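PDB 6Q2F: glycoside hydrolase family protein from Novosphingobium sp. PP1Y, which probably hydrolyses terminal alpha-L-rhamnose residues from rhamnosylated compounds, acting as an alpha-L-rhamnosidase. Local coordinates for residues Leu153-Thr158 / Pro179-His184; His437-Arg442 / Thr536-Gly541. All coordinates share one frame; numbering follows the deposited sequence.

Contact 1: Leu153-Thr158 / Pro179-His184; sequences LVWSET and PFQTLH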
# COMPACT_ATOMS: atom_id res chain seq x y z
N LEU A 153 7.52 25.29 3.54
CA LEU A 153 7.37 26.73 3.63
C LEU A 153 7.66 27.21 5.06
O LEU A 153 7.26 26.57 6.03
CB LEU A 153 5.95 27.12 3.21
CG LEU A 153 5.62 28.58 2.86
CD1 LEU A 153 6.32 29.01 1.57
CD2 LEU A 153 4.11 28.78 2.74
N VAL A 154 8.38 28.33 5.17
CA VAL A 154 8.68 28.97 6.45
C VAL A 154 8.50 30.47 6.27
O VAL A 154 8.44 30.97 5.15
CB VAL A 154 10.11 28.67 6.97
CG1 VAL A 154 10.25 27.21 7.46
CG2 VAL A 154 11.11 28.97 5.89
N TRP A 155 8.43 31.19 7.39
CA TRP A 155 8.12 32.61 7.26
C TRP A 155 8.54 33.37 8.50
O TRP A 155 8.62 32.80 9.60
CB TRP A 155 6.62 32.84 7.02
CG TRP A 155 5.77 32.23 8.08
CD1 TRP A 155 5.32 32.83 9.22
CD2 TRP A 155 5.27 30.89 8.10
NE1 TRP A 155 4.58 31.94 9.96
CE2 TRP A 155 4.53 30.74 9.29
CE3 TRP A 155 5.38 29.81 7.24
CZ2 TRP A 155 3.89 29.55 9.64
CZ3 TRP A 155 4.75 28.60 7.58
CH2 TRP A 155 4.02 28.49 8.78
N SER A 156 8.81 34.66 8.31
CA SER A 156 8.87 35.64 9.37
C SER A 156 7.78 36.68 9.13
O SER A 156 7.30 36.85 8.00
CB SER A 156 10.23 36.34 9.44
OG SER A 156 10.34 37.28 8.39
N GLU A 157 7.37 37.34 10.20
CA GLU A 157 6.33 38.33 10.19
C GLU A 157 6.72 39.65 10.80
O GLU A 157 7.40 39.72 11.77
CB GLU A 157 5.22 37.85 11.03
CG GLU A 157 4.18 37.06 10.34
CD GLU A 157 2.94 36.99 11.16
OE1 GLU A 157 2.69 37.94 11.94
OE2 GLU A 157 2.21 35.99 11.04
N THR A 158 6.23 40.72 10.22
CA THR A 158 6.54 42.04 10.74
C THR A 158 5.30 42.92 10.62
O THR A 158 4.41 42.65 9.81
CB THR A 158 7.74 42.66 9.99
OG1 THR A 158 8.82 41.72 9.96
CG2 THR A 158 8.23 43.92 10.68
N PRO A 179 10.71 19.89 10.28
CA PRO A 179 9.37 19.77 9.71
C PRO A 179 8.58 21.07 9.66
O PRO A 179 7.59 21.17 8.92
CB PRO A 179 8.69 18.76 10.64
CG PRO A 179 9.34 18.99 11.97
CD PRO A 179 10.79 19.33 11.65
N PHE A 180 8.91 22.03 10.51
CA PHE A 180 8.15 23.25 10.56
C PHE A 180 8.90 24.38 11.24
O PHE A 180 9.40 24.21 12.31
CB PHE A 180 6.90 22.94 11.34
CG PHE A 180 6.00 24.08 11.54
CD1 PHE A 180 6.16 24.91 12.61
CD2 PHE A 180 4.97 24.30 10.68
CE1 PHE A 180 5.32 25.94 12.81
CE2 PHE A 180 4.11 25.34 10.86
CZ PHE A 180 4.29 26.17 11.93
N GLN A 181 8.95 25.54 10.60
CA GLN A 181 9.60 26.70 11.17
C GLN A 181 10.97 26.39 11.74
O GLN A 181 11.87 26.00 11.05
CB GLN A 181 8.70 27.49 12.10
CG GLN A 181 7.52 28.17 11.44
CD GLN A 181 7.91 29.38 10.63
OE1 GLN A 181 8.72 29.30 9.78
NE2 GLN A 181 7.34 30.50 10.94
N THR A 182 11.10 26.61 13.04
CA THR A 182 12.34 26.35 13.75
C THR A 182 12.53 24.94 14.28
O THR A 182 13.56 24.66 14.81
CB THR A 182 12.47 27.27 14.98
OG1 THR A 182 11.29 27.20 15.75
CG2 THR A 182 12.65 28.66 14.59
N LEU A 183 11.56 24.07 14.13
CA LEU A 183 11.65 22.73 14.69
C LEU A 183 12.78 21.92 14.04
O LEU A 183 12.98 21.97 12.82
CB LEU A 183 10.32 21.99 14.52
CG LEU A 183 9.16 22.57 15.32
CD1 LEU A 183 7.95 21.64 15.23
CD2 LEU A 183 9.59 22.76 16.78
N HIS A 184 13.48 21.16 14.85
CA HIS A 184 14.50 20.23 14.39
C HIS A 184 13.88 18.89 14.07
O HIS A 184 12.74 18.60 14.45
CB HIS A 184 15.59 20.09 15.46
CG HIS A 184 16.34 21.36 15.71
ND1 HIS A 184 17.41 21.75 14.93
CD2 HIS A 184 16.15 22.34 16.62
CE1 HIS A 184 17.85 22.92 15.36
NE2 HIS A 184 17.10 23.30 16.39
O HOH W 1 7.10 26.02 8.71

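Contact 2: His437-Arg442 / Thr536-Gly541; sequences HWRVLR and TGTLVG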
# COMPACT_ATOMS: atom_id res chain seq x y z
N HIS A 437 -3.24 48.40 10.69
CA HIS A 437 -1.82 48.48 10.37
C HIS A 437 -1.45 47.46 9.30
O HIS A 437 -2.27 46.64 8.86
CB HIS A 437 -0.96 48.30 11.62
CG HIS A 437 -1.01 46.93 12.23
ND1 HIS A 437 -1.99 46.55 13.12
CD2 HIS A 437 -0.18 45.87 12.10
CE1 HIS A 437 -1.77 45.31 13.50
NE2 HIS A 437 -0.68 44.87 12.90
N TRP A 438 -0.19 47.54 8.86
CA TRP A 438 0.33 46.65 7.83
C TRP A 438 0.97 45.42 8.45
O TRP A 438 1.62 45.49 9.50
CB TRP A 438 1.35 47.37 6.95
CG TRP A 438 0.74 48.24 5.90
CD1 TRP A 438 0.64 49.60 5.91
CD2 TRP A 438 0.14 47.80 4.67
NE1 TRP A 438 0.02 50.04 4.76
CE2 TRP A 438 -0.31 48.96 3.99
CE3 TRP A 438 -0.07 46.55 4.08
CZ2 TRP A 438 -0.94 48.89 2.75
CZ3 TRP A 438 -0.70 46.49 2.85
CH2 TRP A 438 -1.13 47.65 2.20
N ARG A 439 0.87 44.32 7.74
CA ARG A 439 1.52 43.11 8.12
C ARG A 439 2.34 42.71 6.93
O ARG A 439 1.85 42.64 5.85
CB ARG A 439 0.52 42.06 8.43
CG ARG A 439 1.06 40.92 9.23
CD ARG A 439 -0.07 40.44 10.07
NE ARG A 439 0.07 39.07 10.44
CZ ARG A 439 -0.93 38.34 10.90
NH1 ARG A 439 -2.14 38.87 11.04
NH2 ARG A 439 -0.72 37.08 11.24
N VAL A 440 3.61 42.46 7.17
CA VAL A 440 4.50 42.07 6.12
C VAL A 440 4.96 40.66 6.39
O VAL A 440 5.50 40.37 7.42
CB VAL A 440 5.69 43.00 6.02
CG1 VAL A 440 6.54 42.65 4.84
CG2 VAL A 440 5.21 44.42 5.93
N LEU A 441 4.73 39.82 5.42
CA LEU A 441 5.06 38.43 5.49
C LEU A 441 6.20 38.09 4.58
O LEU A 441 6.13 38.30 3.40
CB LEU A 441 3.82 37.67 5.08
CG LEU A 441 3.68 36.20 5.31
CD1 LEU A 441 4.30 35.84 6.63
CD2 LEU A 441 2.23 35.86 5.34
N ARG A 442 7.25 37.55 5.16
CA ARG A 442 8.37 37.15 4.37
C ARG A 442 8.33 35.64 4.33
O ARG A 442 8.53 34.98 5.32
CB ARG A 442 9.69 37.65 4.93
CG ARG A 442 10.85 37.22 4.08
CD ARG A 442 12.14 37.86 4.51
NE ARG A 442 13.28 37.35 3.80
CZ ARG A 442 14.53 37.65 4.09
NH1 ARG A 442 14.80 38.45 5.08
NH2 ARG A 442 15.51 37.13 3.39
N THR A 536 0.17 30.22 6.42
CA THR A 536 0.84 30.56 7.67
C THR A 536 -0.13 30.83 8.81
O THR A 536 0.31 31.25 9.88
CB THR A 536 1.74 31.79 7.47
OG1 THR A 536 0.91 32.96 7.39
CG2 THR A 536 2.55 31.66 6.20
N GLY A 537 -1.43 30.61 8.61
CA GLY A 537 -2.41 30.81 9.65
C GLY A 537 -3.29 32.03 9.48
O GLY A 537 -4.32 32.13 10.16
N THR A 538 -2.92 32.97 8.61
CA THR A 538 -3.68 34.21 8.47
C THR A 538 -4.90 33.97 7.61
O THR A 538 -4.79 33.65 6.42
CB THR A 538 -2.82 35.32 7.87
OG1 THR A 538 -1.80 35.69 8.80
CG2 THR A 538 -3.69 36.55 7.57
N LEU A 539 -6.09 34.13 8.20
CA LEU A 539 -7.32 33.97 7.45
C LEU A 539 -7.38 34.98 6.31
O LEU A 539 -7.17 36.17 6.52
CB LEU A 539 -8.53 34.14 8.37
CG LEU A 539 -9.89 33.94 7.71
CD1 LEU A 539 -10.01 32.55 7.11
CD2 LEU A 539 -11.00 34.18 8.71
N VAL A 540 -7.64 34.48 5.10
CA VAL A 540 -7.85 35.31 3.92
C VAL A 540 -9.27 35.05 3.45
O VAL A 540 -9.65 33.90 3.24
CB VAL A 540 -6.83 34.99 2.81
CG1 VAL A 540 -7.00 35.95 1.63
CG2 VAL A 540 -5.41 35.06 3.36
N GLY A 541 -10.04 36.13 3.29
CA GLY A 541 -11.45 35.98 2.94
C GLY A 541 -12.18 35.20 4.02
O GLY A 541 -11.79 35.19 5.20

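Contact 1: Leu153-Thr158 / Pro179-His184
Gln181 reaches Trp155 with its CG anti to its own carbonyl carbon (chi1 -67°) and its chain bent at chi2, which brings the amide alongside the backbone edge of strand 151-160 at Trp155. The result is a side-chain amide doing what a neighbouring strand would do, from the second position of a type II' beta turn, Phe180 to Leu183, closed by Leu183 N to Phe180 O. Trp155 N donates to Gln181 OE1 at 3.1 Å, and Gln181 NE2 returns a bond to Trp155 O at 3.0 Å with an N-H...O angle of 162°, so the backbone N-H and C=O of one strand residue are both met by one amide. That double grip fixes the amide's rotation and sets OE1 beside Val154, 3.2 Å from its CB. NE2 also lies over one face of the Trp155 indole, toward its rim. Further along that ring, Trp155 CH2 meets Phe180 CE2 at 3.8 Å, and Tyr382 of helix 382-385 touches both aromatic side chains. A water joins the two backbones, giving a hydrogen to Leu153 O and accepting one from Gln181 N, each at 2.7 Å.

Contact 2: His437-Arg442 / Thr536-Gly541
Arg439 and Leu441, two residues apart on strand 436-447, turn their side chains to the same side of the sheet and meet two threonines of the loop 536-541. This pairing illustrates how a loop can be seated on a beta-sheet face by a few alternate residues, without any hydrogen bond between the two segments. The closer part is at Arg439, whose guanidinium is covered on one face by Thr538 OG1. That hydroxyl lies 3.0 Å from NH2 and 3.5 Å from CZ, but the angle at NH2 is too poor for a hydrogen bond, and the contact is one of a polar oxygen resting on a flat cation. NH2 is committed elsewhere, in a salt bridge to Glu157 on the adjoining strand 151-160. With CG anti to the backbone N (chi1 -162°) and the chain bent at chi2, the guanidinium is carried out to both neighbours. A leucine in place of Arg439 would probably leave the Glu157 carboxylate without its cationic mate and Thr538 OG1 without the flat cation it rests on. The other half is looser: Leu441 CD2 and Thr536 OG1 approach tip to tip at 3.8 Å, a mere touch, since that hydroxyl is hydrogen-bonded to Pro533 O within its own loop. Although the touch is slight, Leu441 and both threonines are buried, whereas Arg439 is partly exposed, so the more closely approached end is also the one nearer solvent. The loop runs between helices 516-524 and 543-575, with Val540 O bonded to Ser546 OG at the start of the latter, while strand 436-447 lies between strands 151-160 and 206-217 of the four-stranded antiparallel sheet.

Overall arrangement
Contacts 1 and 2 follow one another along the chain, the first closing before the second opens, and their centres lie 14 Å apart on the same side of the chain's centre. They share one antiparallel sheet, in which strand 151-160 is the outermost strand and strand 436-447 its neighbour. Backbone bonds probably join them directly, Val440 N to Thr158 O at 2.8 Å and Arg442 N to Ser156 O at 2.9 Å. Trp155 also links the two: its CD2 packs 3.4 Å from Thr536 CG2. A single sheet thus gathers two loops far apart in sequence, the turn at residues 179-184 and the segment 536-541 leading into helix 543-575, within the alpha-L-rhamnosidase family region.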